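Local coordinates for putative fumarylacetoacetate hydrolase family protein (Yersinia pestis, PDB 3S52) that is of unknown function but belongs to the fumarylacetoacetate hydrolase family, a beta-rich fold, and is found here as an assembly of two chains, at residues N20-V25 and I189-T194; F47-T52 and D128-I133; G68-E73 and G199-G204; L76-G81 and A97-A102. All coordinates share one frame; numbering follows the deposited sequence.

Contact 1 (N20-V25 and I189-T194); sequences NKVVCV and IVLTGT
Val22 to Val25 lie alongside Ile189 to Leu191 as neighbouring parallel strands in the mixed beta-sheet of this fumarylacetoacetate hydrolase family fold, their axes 4.7 Å apart and splayed by 21°. Backbone hydrogen bonds pass to and fro between them in the usual parallel pattern. Ile189 N donates to Lys21 O, Val23 N to Ile189 O at 3.0 Å, and Leu191 N to Val23 O at 2.9 Å. The next bond, from Val25 N to Leu191 O, is weak, stretched to 3.3 Å and bent to 133°, where the second strand ends and its chain leaves through Thr192 and Gly193. Beyond that point a water lies between Val25 O and Thr194 N, accepting from the latter.

Apolar contacts occupy one face of the pair, formed by Val22, Cys24, Ile189 and Leu191. Leu191 is the side chain that ties this face together: Leu191 CG meets Val22 CG1 at 3.6 Å, and Leu191 CD1 meets Cys24 SG at 3.7 Å. On the other face Val23 and Val190 turn to helix 171-181, where both touch Met178, and Val190 also touches Ile175.

Polar side chains are held from outside the pair. Lys21 NZ forms a salt bridge with Asp188, just ahead of the second strand, and Thr192 OG1 bonds to Leu76 O. Beside the weak last bond, Val25 CG1 stands between its own backbone N and carbonyl carbon (chi1 64°) and lies 3.3 Å from Thr192 C.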
loop_
_atom_site.group_PDB
_atom_site.type_symbol
_atom_site.label_atom_id
_atom_site.label_comp_id
_atom_site.label_asym_id
_atom_site.label_seq_id
_atom_site.Cartn_x
_atom_site.Cartn_y
_atom_site.Cartn_z
ATOM N N ASN A 20 7.183 6.500 -5.041
ATOM C CA ASN A 20 6.601 6.157 -3.739
ATOM C C ASN A 20 5.599 5.025 -3.799
ATOM O O ASN A 20 5.834 3.944 -3.250
ATOM C CB ASN A 20 5.962 7.384 -3.071
ATOM C CG ASN A 20 6.993 8.352 -2.541
ATOM O OD1 ASN A 20 7.298 9.377 -3.175
ATOM N ND2 ASN A 20 7.557 8.028 -1.377
ATOM N N LYS A 21 4.465 5.275 -4.449
ATOM C CA LYS A 21 3.390 4.284 -4.465
ATOM C C LYS A 21 2.655 4.229 -5.796
ATOM O O LYS A 21 2.827 5.093 -6.666
ATOM C CB LYS A 21 2.381 4.531 -3.326
ATOM C CG LYS A 21 1.590 5.860 -3.448
ATOM C CD LYS A 21 0.579 6.022 -2.297
ATOM C CE LYS A 21 -0.056 7.431 -2.285
ATOM N NZ LYS A 21 0.959 8.527 -2.098
ATOM N N VAL A 22 1.821 3.203 -5.918
ATOM C CA VAL A 22 0.960 2.978 -7.070
ATOM C C VAL A 22 -0.462 2.791 -6.523
ATOM O O VAL A 22 -0.686 1.903 -5.709
ATOM C CB VAL A 22 1.396 1.701 -7.809
ATOM C CG1 VAL A 22 0.591 1.502 -9.089
ATOM C CG2 VAL A 22 2.873 1.758 -8.105
ATOM N N VAL A 23 -1.397 3.653 -6.923
ATOM C CA VAL A 23 -2.792 3.551 -6.488
ATOM C C VAL A 23 -3.566 2.944 -7.640
ATOM O O VAL A 23 -3.416 3.355 -8.782
ATOM C CB VAL A 23 -3.374 4.916 -6.046
ATOM C CG1 VAL A 23 -4.793 4.755 -5.432
ATOM C CG2 VAL A 23 -2.454 5.575 -5.050
ATOM N N CYS A 24 -4.363 1.932 -7.337
ATOM C CA CYS A 24 -4.910 1.051 -8.359
ATOM C C CYS A 24 -6.390 0.922 -8.184
ATOM O O CYS A 24 -6.895 1.077 -7.075
ATOM C CB CYS A 24 -4.299 -0.350 -8.229
ATOM S SG CYS A 24 -2.493 -0.384 -8.217
ATOM N N VAL A 25 -7.091 0.614 -9.274
ATOM C CA VAL A 25 -8.526 0.384 -9.186
ATOM C C VAL A 25 -8.885 -1.043 -9.602
ATOM O O VAL A 25 -8.394 -1.541 -10.610
ATOM C CB VAL A 25 -9.320 1.390 -10.037
ATOM C CG1 VAL A 25 -9.003 1.216 -11.555
ATOM C CG2 VAL A 25 -10.815 1.255 -9.757
ATOM N N ILE A 189 2.075 6.720 -9.322
ATOM C CA ILE A 189 1.528 6.131 -10.525
ATOM C C ILE A 189 0.107 5.687 -10.216
ATOM O O ILE A 189 -0.173 5.208 -9.112
ATOM C CB ILE A 189 2.386 4.905 -10.961
ATOM C CG1 ILE A 189 3.826 5.328 -11.286
ATOM C CG2 ILE A 189 1.754 4.175 -12.124
ATOM C CD1 ILE A 189 4.808 4.148 -11.360
ATOM N N VAL A 190 -0.787 5.837 -11.188
ATOM C CA VAL A 190 -2.146 5.345 -11.041
ATOM C C VAL A 190 -2.392 4.269 -12.078
ATOM O O VAL A 190 -2.102 4.470 -13.266
ATOM C CB VAL A 190 -3.176 6.462 -11.212
ATOM C CG1 VAL A 190 -4.584 5.869 -11.371
ATOM C CG2 VAL A 190 -3.099 7.429 -10.034
ATOM N N LEU A 191 -2.884 3.117 -11.621
ATOM C CA LEU A 191 -3.279 2.030 -12.517
ATOM C C LEU A 191 -4.780 2.104 -12.690
ATOM O O LEU A 191 -5.514 2.276 -11.715
ATOM C CB LEU A 191 -2.885 0.661 -11.955
ATOM C CG LEU A 191 -1.385 0.371 -11.877
ATOM C CD1 LEU A 191 -1.141 -1.122 -11.605
ATOM C CD2 LEU A 191 -0.690 0.796 -13.153
ATOM N N THR A 192 -5.228 2.020 -13.935
ATOM C CA THR A 192 -6.618 2.311 -14.269
ATOM C C THR A 192 -7.523 1.074 -14.452
ATOM O O THR A 192 -8.683 1.209 -14.827
ATOM C CB THR A 192 -6.693 3.207 -15.513
ATOM O OG1 THR A 192 -6.091 2.517 -16.613
ATOM C CG2 THR A 192 -5.944 4.511 -15.274
ATOM N N GLY A 193 -6.984 -0.117 -14.229
ATOM C CA GLY A 193 -7.789 -1.330 -14.241
ATOM C C GLY A 193 -7.543 -2.190 -15.463
ATOM O O GLY A 193 -6.966 -1.739 -16.454
ATOM N N THR A 194 -8.004 -3.436 -15.412
ATOM C CA THR A 194 -7.704 -4.354 -16.493
ATOM C C THR A 194 -8.985 -4.816 -17.206
ATOM O O THR A 194 -10.008 -5.062 -16.571
ATOM C CB THR A 194 -6.916 -5.570 -15.948
ATOM O OG1 THR A 194 -6.338 -6.299 -17.028
ATOM C CG2 THR A 194 -7.829 -6.478 -15.142
HETATM O O HOH W 1 -8.832 -3.949 -12.373
#

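Contact 2 (F47-T52 and D128-I133); sequences FIKPET and DGSCPI
Lys49 lays its aliphatic chain over Cys131, with Lys49 CD only 3.5 Å from Cys131 CB, tighter than ordinary carbon contact. The chain is extended as far as CE and then bends (chi4 -90°), which turns the ammonium group onto Ser130. There Lys49 NZ bonds to Ser130 O at 3.1 Å, approaching from above the carbonyl plane, 52° out of it. The buried charge has further partners in a salt bridge to Asp104 and a bond to Lys125 O, and the latter also takes Ser130 OG. Strands 45-50 and 131-138 belong to the same mixed sheet but are not paired with each other, so the lysine side chain bridges from one to the other, starting on the strand that borders 21-26. Farther along, at Thr52, the backbones themselves join: Gly129 N donates to Thr52 O at 3.1 Å, nearly straight at 164°, in the carbonyl plane and on a lone pair. Asp128 CA lies 3.5 Å from Thr52 O. The Asp128 carboxylate reaches back obliquely to set Asp128 OD1 3.6 Å from Thr52 CB, and a water donates to Asp128 OD1. Asp128 OD2 is engaged by Lys85 and Thr183 of the second subunit.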
loop_
_atom_site.group_PDB
_atom_site.type_symbol
_atom_site.label_atom_id
_atom_site.label_comp_id
_atom_site.label_asym_id
_atom_site.label_seq_id
_atom_site.Cartn_x
_atom_site.Cartn_y
_atom_site.Cartn_z
ATOM N N PHE A 47 -6.909 -0.050 -4.192
ATOM C CA PHE A 47 -5.854 -0.660 -3.394
ATOM C C PHE A 47 -4.544 -0.062 -3.856
ATOM O O PHE A 47 -4.524 0.707 -4.821
ATOM C CB PHE A 47 -5.864 -2.185 -3.526
ATOM C CG PHE A 47 -5.652 -2.678 -4.939
ATOM C CD1 PHE A 47 -6.718 -2.808 -5.814
ATOM C CD2 PHE A 47 -4.384 -3.032 -5.379
ATOM C CE1 PHE A 47 -6.523 -3.263 -7.111
ATOM C CE2 PHE A 47 -4.171 -3.487 -6.680
ATOM C CZ PHE A 47 -5.235 -3.598 -7.546
ATOM N N ILE A 48 -3.449 -0.414 -3.192
ATOM C CA ILE A 48 -2.181 0.278 -3.434
ATOM C C ILE A 48 -1.045 -0.733 -3.501
ATOM O O ILE A 48 -1.087 -1.735 -2.798
ATOM C CB ILE A 48 -1.883 1.295 -2.300
ATOM C CG1 ILE A 48 -2.969 2.375 -2.244
ATOM C CG2 ILE A 48 -0.477 1.940 -2.472
ATOM C CD1 ILE A 48 -2.770 3.425 -1.135
ATOM N N LYS A 49 -0.047 -0.471 -4.349
ATOM C CA LYS A 49 1.174 -1.258 -4.371
ATOM C C LYS A 49 2.329 -0.360 -3.929
ATOM O O LYS A 49 2.344 0.839 -4.230
ATOM C CB LYS A 49 1.479 -1.777 -5.774
ATOM C CG LYS A 49 0.382 -2.595 -6.460
ATOM C CD LYS A 49 0.918 -3.117 -7.809
ATOM C CE LYS A 49 -0.118 -3.878 -8.619
ATOM N NZ LYS A 49 -0.144 -5.349 -8.319
ATOM N N PRO A 50 3.311 -0.931 -3.217
ATOM C CA PRO A 50 4.400 -0.082 -2.719
ATOM C C PRO A 50 5.541 -0.012 -3.720
ATOM O O PRO A 50 5.509 -0.714 -4.725
ATOM C CB PRO A 50 4.854 -0.829 -1.469
ATOM C CG PRO A 50 4.639 -2.286 -1.839
ATOM C CD PRO A 50 3.386 -2.309 -2.686
ATOM N N GLU A 51 6.558 0.788 -3.425
ATOM C CA GLU A 51 7.708 0.909 -4.312
ATOM C C GLU A 51 8.347 -0.457 -4.614
ATOM O O GLU A 51 8.830 -0.702 -5.723
ATOM C CB GLU A 51 8.730 1.879 -3.708
ATOM C CG GLU A 51 10.126 1.781 -4.318
ATOM C CD GLU A 51 10.955 0.674 -3.690
ATOM O OE1 GLU A 51 10.940 0.543 -2.445
ATOM O OE2 GLU A 51 11.610 -0.073 -4.449
ATOM N N THR A 52 8.354 -1.352 -3.634
ATOM C CA THR A 52 8.938 -2.673 -3.840
ATOM C C THR A 52 8.204 -3.549 -4.870
ATOM O O THR A 52 8.717 -4.595 -5.276
ATOM C CB THR A 52 9.058 -3.448 -2.522
ATOM O OG1 THR A 52 7.856 -3.284 -1.755
ATOM C CG2 THR A 52 10.251 -2.935 -1.717
ATOM N N ASP A 128 6.579 -8.355 -3.859
ATOM C CA ASP A 128 7.718 -7.833 -4.614
ATOM C C ASP A 128 7.564 -8.117 -6.092
ATOM O O ASP A 128 7.245 -9.240 -6.474
ATOM C CB ASP A 128 9.033 -8.474 -4.154
ATOM C CG ASP A 128 9.477 -7.989 -2.791
ATOM O OD1 ASP A 128 8.837 -7.058 -2.241
ATOM O OD2 ASP A 128 10.487 -8.533 -2.282
ATOM N N GLY A 129 7.795 -7.102 -6.914
ATOM C CA GLY A 129 7.756 -7.259 -8.353
ATOM C C GLY A 129 6.372 -7.436 -8.941
ATOM O O GLY A 129 6.249 -7.826 -10.101
ATOM N N SER A 130 5.324 -7.103 -8.192
ATOM C CA SER A 130 3.961 -7.343 -8.704
ATOM C C SER A 130 3.478 -6.250 -9.665
ATOM O O SER A 130 2.308 -6.226 -10.055
ATOM C CB SER A 130 2.955 -7.450 -7.566
ATOM O OG SER A 130 2.860 -6.208 -6.911
ATOM N N CYS A 131 4.353 -5.306 -9.985
ATOM C CA CYS A 131 3.972 -4.229 -10.890
ATOM C C CYS A 131 5.099 -3.871 -11.867
ATOM O O CYS A 131 5.708 -2.808 -11.776
ATOM C CB CYS A 131 3.498 -3.001 -10.114
ATOM S SG CYS A 131 2.743 -1.714 -11.168
ATOM N N PRO A 132 5.370 -4.770 -12.815
ATOM C CA PRO A 132 6.222 -4.490 -13.974
ATOM C C PRO A 132 5.593 -3.379 -14.788
ATOM O O PRO A 132 4.405 -3.474 -15.117
ATOM C CB PRO A 132 6.141 -5.785 -14.794
ATOM C CG PRO A 132 5.626 -6.816 -13.863
ATOM C CD PRO A 132 4.753 -6.098 -12.885
ATOM N N ILE A 133 6.375 -2.364 -15.139
ATOM C CA ILE A 133 5.829 -1.209 -15.833
ATOM C C ILE A 133 6.785 -0.695 -16.911
ATOM O O ILE A 133 8.012 -0.831 -16.785
ATOM C CB ILE A 133 5.491 -0.088 -14.829
ATOM C CG1 ILE A 133 4.795 1.084 -15.518
ATOM C CG2 ILE A 133 6.733 0.388 -14.123
ATOM C CD1 ILE A 133 4.000 1.941 -14.526
HETATM O O HOH W 2 6.500 -5.393 -2.009
#

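Contact 3 (G68-E73 and G199-G204)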
loop_
_atom_site.group_PDB
_atom_site.type_symbol
_atom_site.label_atom_id
_atom_site.label_comp_id
_atom_site.label_asym_id
_atom_site.label_seq_id
_atom_site.Cartn_x
_atom_site.Cartn_y
_atom_site.Cartn_z
ATOM N N GLY A 68 0.941 -20.000 -5.432
ATOM C CA GLY A 68 -0.140 -20.370 -6.325
ATOM C C GLY A 68 0.089 -19.690 -7.661
ATOM O O GLY A 68 1.169 -19.161 -7.912
ATOM N N SER A 69 -0.916 -19.706 -8.525
ATOM C CA SER A 69 -0.740 -19.178 -9.872
ATOM C C SER A 69 -0.693 -17.653 -9.866
ATOM O O SER A 69 -1.362 -16.998 -9.062
ATOM C CB SER A 69 -1.852 -19.669 -10.795
ATOM O OG SER A 69 -3.110 -19.205 -10.333
ATOM N N VAL A 70 0.132 -17.110 -10.754
ATOM C CA VAL A 70 0.276 -15.681 -10.945
ATOM C C VAL A 70 -0.408 -15.274 -12.255
ATOM O O VAL A 70 -0.076 -15.796 -13.327
ATOM C CB VAL A 70 1.776 -15.303 -10.979
ATOM C CG1 VAL A 70 1.958 -13.825 -11.216
ATOM C CG2 VAL A 70 2.454 -15.727 -9.682
ATOM N N HIS A 71 -1.362 -14.347 -12.162
ATOM C CA HIS A 71 -2.129 -13.897 -13.325
ATOM C C HIS A 71 -1.708 -12.514 -13.835
ATOM O O HIS A 71 -1.456 -11.605 -13.045
ATOM C CB HIS A 71 -3.627 -13.858 -12.985
ATOM C CG HIS A 71 -4.276 -15.207 -12.922
ATOM N ND1 HIS A 71 -3.631 -16.325 -12.436
ATOM C CD2 HIS A 71 -5.518 -15.615 -13.280
ATOM C CE1 HIS A 71 -4.445 -17.365 -12.502
ATOM N NE2 HIS A 71 -5.594 -16.961 -13.015
ATOM N N HIS A 72 -1.654 -12.352 -15.153
ATOM C CA HIS A 72 -1.393 -11.047 -15.747
ATOM C C HIS A 72 -2.670 -10.174 -15.737
ATOM O O HIS A 72 -3.773 -10.685 -15.954
ATOM C CB HIS A 72 -0.872 -11.215 -17.182
ATOM C CG HIS A 72 -1.773 -12.027 -18.067
ATOM N ND1 HIS A 72 -2.925 -11.517 -18.632
ATOM C CD2 HIS A 72 -1.693 -13.316 -18.483
ATOM C CE1 HIS A 72 -3.517 -12.457 -19.350
ATOM N NE2 HIS A 72 -2.791 -13.559 -19.277
ATOM N N GLU A 73 -2.539 -8.884 -15.415
ATOM C CA GLU A 73 -3.621 -7.952 -15.700
ATOM C C GLU A 73 -3.049 -6.691 -16.330
ATOM O O GLU A 73 -2.569 -5.811 -15.613
ATOM C CB GLU A 73 -4.340 -7.590 -14.391
ATOM C CG GLU A 73 -4.603 -8.798 -13.515
ATOM C CD GLU A 73 -5.544 -8.496 -12.362
ATOM O OE1 GLU A 73 -5.574 -7.330 -11.903
ATOM O OE2 GLU A 73 -6.251 -9.433 -11.925
ATOM N N GLY A 199 -5.375 -13.978 -16.986
ATOM C CA GLY A 199 -4.997 -15.377 -16.984
ATOM C C GLY A 199 -3.631 -15.657 -16.400
ATOM O O GLY A 199 -2.869 -14.738 -16.115
ATOM N N PRO A 200 -3.309 -16.946 -16.225
ATOM C CA PRO A 200 -2.059 -17.347 -15.568
ATOM C C PRO A 200 -0.849 -17.197 -16.484
ATOM O O PRO A 200 -0.953 -17.275 -17.705
ATOM C CB PRO A 200 -2.296 -18.826 -15.242
ATOM C CG PRO A 200 -3.253 -19.289 -16.288
ATOM C CD PRO A 200 -4.135 -18.104 -16.617
HETATM N N MSE A 201 0.300 -16.967 -15.876
HETATM C CA MSE A 201 1.558 -16.977 -16.598
HETATM C C MSE A 201 2.438 -18.000 -15.929
HETATM O O MSE A 201 2.225 -18.325 -14.766
HETATM C CB MSE A 201 2.242 -15.627 -16.491
HETATM C CG MSE A 201 1.337 -14.454 -16.776
HETATM SE SE MSE A 201 2.424 -12.874 -16.983
HETATM C CE MSE A 201 3.141 -12.819 -15.187
ATOM N N GLN A 202 3.438 -18.492 -16.650
ATOM C CA GLN A 202 4.438 -19.354 -16.027
ATOM C C GLN A 202 5.834 -19.031 -16.530
ATOM O O GLN A 202 6.011 -18.362 -17.552
ATOM C CB GLN A 202 4.118 -20.840 -16.215
ATOM C CG GLN A 202 3.958 -21.300 -17.660
ATOM C CD GLN A 202 3.589 -22.786 -17.767
ATOM O OE1 GLN A 202 2.894 -23.333 -16.908
ATOM N NE2 GLN A 202 4.050 -23.435 -18.829
ATOM N N SER A 203 6.822 -19.493 -15.779
ATOM C CA SER A 203 8.204 -19.297 -16.145
ATOM C C SER A 203 8.432 -19.766 -17.588
ATOM O O SER A 203 8.015 -20.857 -17.976
ATOM C CB SER A 203 9.102 -20.057 -15.167
ATOM O OG SER A 203 10.415 -19.541 -15.218
ATOM N N GLY A 204 9.070 -18.924 -18.392
ATOM C CA GLY A 204 9.367 -19.281 -19.774
ATOM C C GLY A 204 8.443 -18.634 -20.799
ATOM O O GLY A 204 8.733 -18.648 -21.985
HETATM O O HOH W 3 1.495 -18.767 -12.260
#
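The rings of His71 and His72 both pack on the backbone of Gly199 and Pro200, where the short, weakly bonded strand 199-201 joins strand 70-80 in the mixed beta-sheet of this fumarylacetoacetate hydrolase family fold. The strands cross at 116°, so their pairing centres on His71 and Pro200, an antiparallel non-hydrogen-bonded pair whose CA atoms are 4.1 Å apart. His71 sets one ring face against the Gly199-Pro200 peptide, with Pro200 N over the ring centre. Pro200 CD adds a CH-pi contact, 4.2 Å from the His71 ring centroid and only 17° off its normal. The His72 ring, with CG between the backbone N and the carbonyl carbon (chi1 55°), instead has Gly199 O over one face, 2.9 Å from its plane and displaced to the rim. Gly199 has no side chain, and the ring rests directly on its backbone. Gln160 holds His72 ND1 from outside.

Two backbone hydrogen bonds flank the central pair: Met201 N to Val70 O, and His72 N to Gly199 O, each 2.8 Å. Met201, present as selenomethionine, comes to the His72 ring at its edge, with Met201 CG in the ring plane 3.7 Å from His72 CD2. Met201 SE stands 5.3 Å from the His72 ring centroid, also edge-on, and the chain bends beyond, leaving Met201 CE 4.3 Å from Val70 CG1.

Contact 4 (L76-G81 and A97-A102)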
loop_
_atom_site.group_PDB
_atom_site.type_symbol
_atom_site.label_atom_id
_atom_site.label_comp_id
_atom_site.label_asym_id
_atom_site.label_seq_id
_atom_site.Cartn_x
_atom_site.Cartn_y
_atom_site.Cartn_z
ATOM N N LEU A 76 -3.554 0.502 -18.259
ATOM C CA LEU A 76 -2.990 1.814 -18.548
ATOM C C LEU A 76 -2.466 2.407 -17.240
ATOM O O LEU A 76 -3.185 2.424 -16.226
ATOM C CB LEU A 76 -4.058 2.737 -19.157
ATOM C CG LEU A 76 -3.538 4.154 -19.402
ATOM C CD1 LEU A 76 -2.596 4.167 -20.584
ATOM C CD2 LEU A 76 -4.692 5.140 -19.614
ATOM N N ALA A 77 -1.210 2.850 -17.243
ATOM C CA ALA A 77 -0.636 3.499 -16.057
ATOM C C ALA A 77 -0.503 5.000 -16.320
ATOM O O ALA A 77 -0.113 5.406 -17.407
ATOM C CB ALA A 77 0.743 2.903 -15.727
ATOM N N VAL A 78 -0.822 5.809 -15.317
ATOM C CA VAL A 78 -0.785 7.257 -15.436
ATOM C C VAL A 78 0.230 7.781 -14.428
ATOM O O VAL A 78 0.189 7.411 -13.256
ATOM C CB VAL A 78 -2.163 7.852 -15.115
ATOM C CG1 VAL A 78 -2.156 9.356 -15.256
ATOM C CG2 VAL A 78 -3.233 7.211 -15.994
ATOM N N LEU A 79 1.152 8.614 -14.893
ATOM C CA LEU A 79 2.172 9.207 -14.033
ATOM C C LEU A 79 1.720 10.585 -13.573
ATOM O O LEU A 79 1.385 11.449 -14.392
ATOM C CB LEU A 79 3.505 9.312 -14.793
ATOM C CG LEU A 79 4.734 9.917 -14.090
ATOM C CD1 LEU A 79 5.129 9.139 -12.854
ATOM C CD2 LEU A 79 5.916 10.009 -15.048
ATOM N N ILE A 80 1.712 10.789 -12.259
ATOM C CA ILE A 80 1.347 12.073 -11.695
ATOM C C ILE A 80 2.588 12.974 -11.626
ATOM O O ILE A 80 3.621 12.568 -11.101
ATOM C CB ILE A 80 0.742 11.931 -10.278
ATOM C CG1 ILE A 80 -0.420 10.922 -10.259
ATOM C CG2 ILE A 80 0.303 13.295 -9.760
ATOM C CD1 ILE A 80 -1.549 11.259 -11.218
ATOM N N GLY A 81 2.491 14.185 -12.170
ATOM C CA GLY A 81 3.615 15.117 -12.152
ATOM C C GLY A 81 3.486 16.264 -11.162
ATOM O O GLY A 81 4.441 17.014 -10.947
ATOM N N ALA A 97 1.487 13.712 -15.960
ATOM C CA ALA A 97 2.772 13.833 -16.657
ATOM C C ALA A 97 2.930 12.961 -17.907
ATOM O O ALA A 97 3.524 13.372 -18.890
ATOM C CB ALA A 97 3.939 13.634 -15.698
ATOM N N GLY A 98 2.425 11.740 -17.866
ATOM C CA GLY A 98 2.615 10.844 -18.991
ATOM C C GLY A 98 1.853 9.554 -18.809
ATOM O O GLY A 98 1.253 9.315 -17.758
ATOM N N TYR A 99 1.873 8.715 -19.831
ATOM C CA TYR A 99 1.156 7.461 -19.742
ATOM C C TYR A 99 2.045 6.265 -20.064
ATOM O O TYR A 99 2.987 6.369 -20.839
ATOM C CB TYR A 99 -0.038 7.489 -20.687
ATOM C CG TYR A 99 -1.030 8.585 -20.385
ATOM C CD1 TYR A 99 -1.962 8.436 -19.375
ATOM C CD2 TYR A 99 -1.042 9.764 -21.126
ATOM C CE1 TYR A 99 -2.886 9.434 -19.096
ATOM C CE2 TYR A 99 -1.956 10.770 -20.855
ATOM C CZ TYR A 99 -2.882 10.592 -19.840
ATOM O OH TYR A 99 -3.798 11.571 -19.549
ATOM N N GLY A 100 1.705 5.117 -19.494
ATOM C CA GLY A 100 2.513 3.928 -19.638
ATOM C C GLY A 100 1.611 2.714 -19.565
ATOM O O GLY A 100 0.388 2.841 -19.512
ATOM N N VAL A 101 2.213 1.536 -19.618
ATOM C CA VAL A 101 1.446 0.315 -19.517
ATOM C C VAL A 101 2.088 -0.578 -18.469
ATOM O O VAL A 101 3.316 -0.714 -18.423
ATOM C CB VAL A 101 1.319 -0.400 -20.876
ATOM C CG1 VAL A 101 2.701 -0.753 -21.438
ATOM C CG2 VAL A 101 0.435 -1.644 -20.747
ATOM N N ALA A 102 1.258 -1.153 -17.602
ATOM C CA ALA A 102 1.755 -2.038 -16.557
ATOM C C ALA A 102 1.024 -3.375 -16.555
ATOM O O ALA A 102 -0.020 -3.536 -17.194
ATOM C CB ALA A 102 1.620 -1.371 -15.184
#
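Val78 and Tyr99 run alongside each other on one face of the strand pair, with Val78 CG2 against the ring edge, 3.8 Å from Tyr99 CD1. On the same face Leu76 lies at a slant to Tyr99 and brings Leu76 CD1 to 4.2 Å from Tyr99 CB. Leu76 CD1 also reaches Gly100 O at 3.4 Å, placed there by a CG that stands anti to the backbone N (chi1 177°). Ala77 and Leu79 point to the reverse face, where Ala77 CB opposes Gly100, which has no side chain. Leu79 CG also meets Ala97 CB at 4.1 Å.

What positions these side chains is an antiparallel ladder. Ala77 and Gly100 form a hydrogen-bonded pair, with Ala77 N to Gly100 O and Gly100 N to Ala77 O both 2.8 Å. The first of these is almost straight at the hydrogen (170°). Further along, Leu79 N donates to Gly98 O at 3.0 Å, and Ala97 N to Leu79 O at 2.8 Å.

The two strands, joined in sequence through helix 89-95, form part of the mixed sheet of the fumarylacetoacetate hydrolase family fold. Helix 171-181 covers the Leu76 and Val78 side through Ile171 and Ile175, while Phe142 brings its ring to that of Tyr99. Ala77 and Ala102 both pack on Leu191 and Ile133. At the outer edges of the pair, strand 189-191 bonds to strand 70-80, and strand 131-138 to strand 96-107.

In the fold
All four contacts belong to one mixed sheet. Contact 1 lies nearest the centre of the chain, and its strands bond directly to those of contact 4, Val190 O taking Val78 N. Both are strand ladders with buried, largely apolar side chains, backed by helix 171-181. Contact 2 borders contact 1 through strands 21-26 and 45-50 and contact 4 through Ile133, but it is polar, built on a buried lysine and loop bonds; like the Lys21 end of contact 1, it reaches the second subunit, more extensively. Contact 3 shares strand 70-80 with contact 4, about 23 Å away between centres on the opposite side of the chain's centre, and there imidazole rings on backbone replace aliphatic packing, with Pro200 exposed.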